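Local coordinates for protein Adenylate/guanylate cyclase/hydrolase, alpha/beta fold family (Ruegeria pomeroyi, PDB 3MR7) that probably serves as an adenylate cyclase, this chain being the class III nucleotide cyclase catalytic domain of a longer protein that also carries an alpha/beta-hydrolase domain, at residues 42-47 with 71-76; 66-71 with 143-148. All blocks are in the same frame, centred on the assembly; numbering follows the deposited sequence.

Contact 1: residues 42-47 with 71-76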
# COMPACT_ATOMS: atom_id res chain seq x y z
N ASP A 42 2.58 11.54 -17.84
CA ASP A 42 2.16 12.91 -18.11
C ASP A 42 1.55 13.09 -19.49
O ASP A 42 0.55 13.77 -19.63
CB ASP A 42 3.29 13.91 -17.85
CG ASP A 42 3.54 14.15 -16.36
OD1 ASP A 42 2.83 13.53 -15.54
OD2 ASP A 42 4.44 14.95 -16.00
N PRO A 43 2.14 12.48 -20.53
CA PRO A 43 1.53 12.47 -21.87
C PRO A 43 0.17 11.77 -21.99
O PRO A 43 -0.76 12.36 -22.54
CB PRO A 43 2.59 11.76 -22.70
CG PRO A 43 3.84 12.25 -22.09
CD PRO A 43 3.56 12.13 -20.61
N ALA A 44 0.04 10.55 -21.49
CA ALA A 44 -1.21 9.80 -21.59
C ALA A 44 -2.35 10.56 -20.94
O ALA A 44 -3.49 10.53 -21.41
CB ALA A 44 -1.06 8.37 -20.94
N ILE A 45 -2.03 11.23 -19.84
CA ILE A 45 -3.02 11.98 -19.09
C ILE A 45 -3.51 13.19 -19.87
O ILE A 45 -4.71 13.43 -19.96
CB ILE A 45 -2.46 12.47 -17.76
CG1 ILE A 45 -2.35 11.32 -16.74
CG2 ILE A 45 -3.31 13.59 -17.23
CD1 ILE A 45 -1.88 11.73 -15.35
N ALA A 46 -2.58 13.96 -20.42
CA ALA A 46 -2.91 15.05 -21.34
C ALA A 46 -3.66 14.56 -22.58
O ALA A 46 -4.74 15.05 -22.88
CB ALA A 46 -1.67 15.77 -21.76
N GLN A 47 -3.09 13.62 -23.31
CA GLN A 47 -3.80 13.05 -24.46
C GLN A 47 -5.25 12.72 -24.14
O GLN A 47 -6.12 12.86 -24.99
CB GLN A 47 -3.09 11.79 -24.98
CG GLN A 47 -2.63 11.88 -26.44
CD GLN A 47 -3.77 11.68 -27.43
OE1 GLN A 47 -4.54 10.73 -27.31
NE2 GLN A 47 -3.87 12.57 -28.42
N LEU A 71 -10.04 5.73 -17.41
CA LEU A 71 -9.72 4.32 -17.49
C LEU A 71 -8.79 3.98 -18.65
O LEU A 71 -7.85 3.22 -18.48
CB LEU A 71 -10.98 3.44 -17.49
CG LEU A 71 -10.70 1.93 -17.41
CD1 LEU A 71 -9.68 1.63 -16.31
CD2 LEU A 71 -11.98 1.15 -17.18
N ARG A 72 -9.04 4.53 -19.83
CA ARG A 72 -8.15 4.24 -20.96
C ARG A 72 -6.78 4.80 -20.67
O ARG A 72 -5.74 4.25 -21.08
CB ARG A 72 -8.67 4.86 -22.24
CG ARG A 72 -9.96 4.24 -22.73
CD ARG A 72 -10.60 5.16 -23.76
NE ARG A 72 -11.70 4.54 -24.48
CZ ARG A 72 -12.26 5.07 -25.56
NH1 ARG A 72 -11.80 6.22 -26.04
NH2 ARG A 72 -13.26 4.45 -26.17
N CYS A 73 -6.76 5.90 -19.95
CA CYS A 73 -5.50 6.51 -19.60
C CYS A 73 -4.68 5.55 -18.71
O CYS A 73 -3.51 5.30 -18.98
CB CYS A 73 -5.75 7.85 -18.94
SG CYS A 73 -4.32 8.69 -18.33
N ALA A 74 -5.31 5.00 -17.68
CA ALA A 74 -4.64 4.03 -16.79
C ALA A 74 -4.26 2.74 -17.51
O ALA A 74 -3.22 2.14 -17.26
CB ALA A 74 -5.53 3.69 -15.55
N LEU A 75 -5.13 2.28 -18.39
CA LEU A 75 -4.82 1.09 -19.12
C LEU A 75 -3.63 1.35 -20.05
O LEU A 75 -2.78 0.49 -20.21
CB LEU A 75 -6.06 0.64 -19.88
CG LEU A 75 -7.07 -0.12 -19.02
CD1 LEU A 75 -8.35 -0.29 -19.79
CD2 LEU A 75 -6.51 -1.47 -18.62
N GLU A 76 -3.58 2.55 -20.63
CA GLU A 76 -2.51 2.96 -21.55
C GLU A 76 -1.18 2.94 -20.84
O GLU A 76 -0.19 2.37 -21.33
CB GLU A 76 -2.77 4.37 -22.07
CG GLU A 76 -1.87 4.77 -23.23
CD GLU A 76 -1.99 6.27 -23.63
OE1 GLU A 76 -3.06 6.88 -23.40
OE2 GLU A 76 -1.01 6.82 -24.19
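E76 reaches A44 with the flat end of its side chain. E76 CB and CG stay farther back; with CG anti to the backbone N (chi1 -169°) and the chain extended beyond it, the carboxylate is carried across the groove between the helices. There the methyl sits over the carboxylate face: A44 CB is 3.5 Å from E76 CD, with the two oxygens about equally far. One turn earlier C73 fills the interior side of the interface. Its SG lies 3.6 Å from I45 CA and 3.7 Å from I45 CG1, a little farther from the A44 methyl, while CB of I45 points away from segment 71-76. The near-antiparallel helices (156°) bring the CA atoms of A44 and C73 to 5.8 Å, a close approach that these small residues allow. I45 and C73 also touch A62 and F64 of strand 59-64, so the helix pair rests on the sheet. No hydrogen bond or salt bridge crosses between the segments, so the contact rests on shape and apolar packing of thiol, methyl and methylene groups, leaving the carboxylate of the exposed E76 at its border.

Contact 2: residues 66-71 with 143-148; sequences TAQAAL and QDRVSE
Q68 and R145 meet amide against aliphatic chain, at the start of helix 67-84 and in the irregular segment that follows helix 136-142. The Q68 chain is extended beyond CG and ends with NE2 3.3 Å from R145 CB and 3.6 Å from R145 CD, while Q68 CG lies 3.8 Å from the same R145 CB. Thus the amide end lies along the first methylenes of the arginine, not against its charged group. R145 sets out toward the helix, with CG beside its backbone N, but bends at chi2 and again at chi3, and its end leads away. The two side chains cross at a slant, and the amide and guanidinium planes stand 59° apart. No hydrogen bond joins them.

Deeper in, L71 and V146 make the apolar part of the interface. L71 holds CG anti to its backbone N, and chi1 (-173°) and chi2 (47°) together direct CD2 to within 3.9 Å of V146 CG2. The other methyl of V146, CG1, faces L75, one turn further along the same helix. L71 also touches I100 of strand 96-107 and T142 of helix 136-142.

The helix begins with a threonine N-cap: T66 OG1 accepts from A69 N at 3.3 Å. Farther along the loop, E148 OE2 is hydrogen-bonded to Q79 NE2, giving the loop a polar tie to helix 67-84. This is the second helix of the ferredoxin-like beta-alpha-beta-beta-alpha-beta core of class III cyclase domains, here lined along its flank by the connection that leads from helix 136-142 into strand 151-158.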
# COMPACT_ATOMS: atom_id res chain seq x y z
N THR A 66 -14.58 12.35 -18.41
CA THR A 66 -15.33 11.11 -18.54
C THR A 66 -14.70 10.02 -17.72
O THR A 66 -13.51 10.04 -17.49
CB THR A 66 -15.48 10.65 -20.01
OG1 THR A 66 -14.21 10.68 -20.69
CG2 THR A 66 -16.44 11.57 -20.71
N ALA A 67 -15.51 9.07 -17.26
CA ALA A 67 -15.00 7.86 -16.65
C ALA A 67 -14.18 7.05 -17.67
O ALA A 67 -13.11 6.56 -17.37
CB ALA A 67 -16.13 7.03 -16.09
N GLN A 68 -14.66 6.96 -18.89
CA GLN A 68 -13.91 6.27 -19.91
C GLN A 68 -12.46 6.78 -20.01
O GLN A 68 -11.52 5.97 -20.03
CB GLN A 68 -14.62 6.36 -21.24
CG GLN A 68 -14.50 5.12 -22.09
CD GLN A 68 -15.18 5.27 -23.46
OE1 GLN A 68 -15.91 6.25 -23.71
NE2 GLN A 68 -14.95 4.30 -24.34
N ALA A 69 -12.25 8.10 -20.05
CA ALA A 69 -10.90 8.65 -20.30
C ALA A 69 -9.93 8.38 -19.16
O ALA A 69 -8.75 8.12 -19.39
CB ALA A 69 -10.97 10.14 -20.59
N ALA A 70 -10.41 8.44 -17.93
CA ALA A 70 -9.59 8.03 -16.80
C ALA A 70 -9.12 6.60 -17.02
O ALA A 70 -7.93 6.30 -16.88
CB ALA A 70 -10.37 8.14 -15.49
N LEU A 71 -10.04 5.73 -17.41
CA LEU A 71 -9.72 4.32 -17.49
C LEU A 71 -8.79 3.98 -18.65
O LEU A 71 -7.85 3.22 -18.48
CB LEU A 71 -10.98 3.44 -17.49
CG LEU A 71 -10.70 1.93 -17.41
CD1 LEU A 71 -9.68 1.63 -16.31
CD2 LEU A 71 -11.98 1.15 -17.18
N GLN A 143 -17.46 -0.88 -17.95
CA GLN A 143 -17.44 -2.30 -18.32
C GLN A 143 -17.56 -2.58 -19.82
O GLN A 143 -16.86 -3.41 -20.38
CB GLN A 143 -18.58 -3.03 -17.62
CG GLN A 143 -19.98 -2.44 -18.01
CD GLN A 143 -21.14 -2.99 -17.17
OE1 GLN A 143 -21.15 -4.16 -16.77
NE2 GLN A 143 -22.13 -2.13 -16.92
N ASP A 144 -18.49 -1.90 -20.48
CA ASP A 144 -18.74 -2.21 -21.88
C ASP A 144 -17.95 -1.37 -22.86
O ASP A 144 -17.96 -1.62 -24.05
CB ASP A 144 -20.23 -2.12 -22.18
CG ASP A 144 -21.01 -3.18 -21.47
OD1 ASP A 144 -20.55 -4.35 -21.48
OD2 ASP A 144 -22.07 -2.85 -20.90
N ARG A 145 -17.25 -0.37 -22.34
CA ARG A 145 -16.45 0.50 -23.17
C ARG A 145 -15.03 -0.02 -23.34
O ARG A 145 -14.33 0.38 -24.26
CB ARG A 145 -16.43 1.91 -22.58
CG ARG A 145 -17.76 2.64 -22.70
CD ARG A 145 -18.21 2.75 -24.13
NE ARG A 145 -19.64 2.51 -24.20
CZ ARG A 145 -20.20 1.64 -25.03
NH1 ARG A 145 -19.45 0.95 -25.88
NH2 ARG A 145 -21.52 1.47 -25.02
N VAL A 146 -14.63 -0.92 -22.46
CA VAL A 146 -13.27 -1.41 -22.46
C VAL A 146 -13.31 -2.93 -22.61
O VAL A 146 -14.02 -3.60 -21.87
CB VAL A 146 -12.59 -1.04 -21.13
CG1 VAL A 146 -11.26 -1.71 -21.00
CG2 VAL A 146 -12.44 0.47 -21.00
N SER A 147 -12.54 -3.47 -23.55
CA SER A 147 -12.47 -4.93 -23.73
C SER A 147 -11.79 -5.65 -22.57
O SER A 147 -12.11 -6.80 -22.27
CB SER A 147 -11.75 -5.28 -25.02
OG SER A 147 -10.75 -4.31 -25.26
N GLU A 148 -10.83 -4.97 -21.95
CA GLU A 148 -10.10 -5.52 -20.81
C GLU A 148 -11.05 -5.92 -19.68
O GLU A 148 -11.97 -5.17 -19.32
CB GLU A 148 -9.07 -4.52 -20.31
CG GLU A 148 -7.85 -4.39 -21.18
CD GLU A 148 -7.97 -3.30 -22.21
OE1 GLU A 148 -9.10 -3.06 -22.69
OE2 GLU A 148 -6.93 -2.69 -22.54

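From the N terminus, the chain runs through strand 4-15 into helix 27-47, turns back through the hairpin 51-56/59-64, and enters helix 67-84. Contact 1 closes this short excursion by setting the two helices side by side over the sheet. The chain then passes strand 96-107, helix 115-126, strand 132-135 and helix 136-142 before contact 2 closes a much longer loop on the first turns of helix 67-84. The segments alternate along the chain, so the two closures cross. Both use helix 67-84, and their segments overlap at L71, which makes its contact in contact 2; L75 CD1 of segment 71-76 packs 3.5 Å from V146 CG1. The helix thereby joins helix 27-47 to the late connection before strand 151-158.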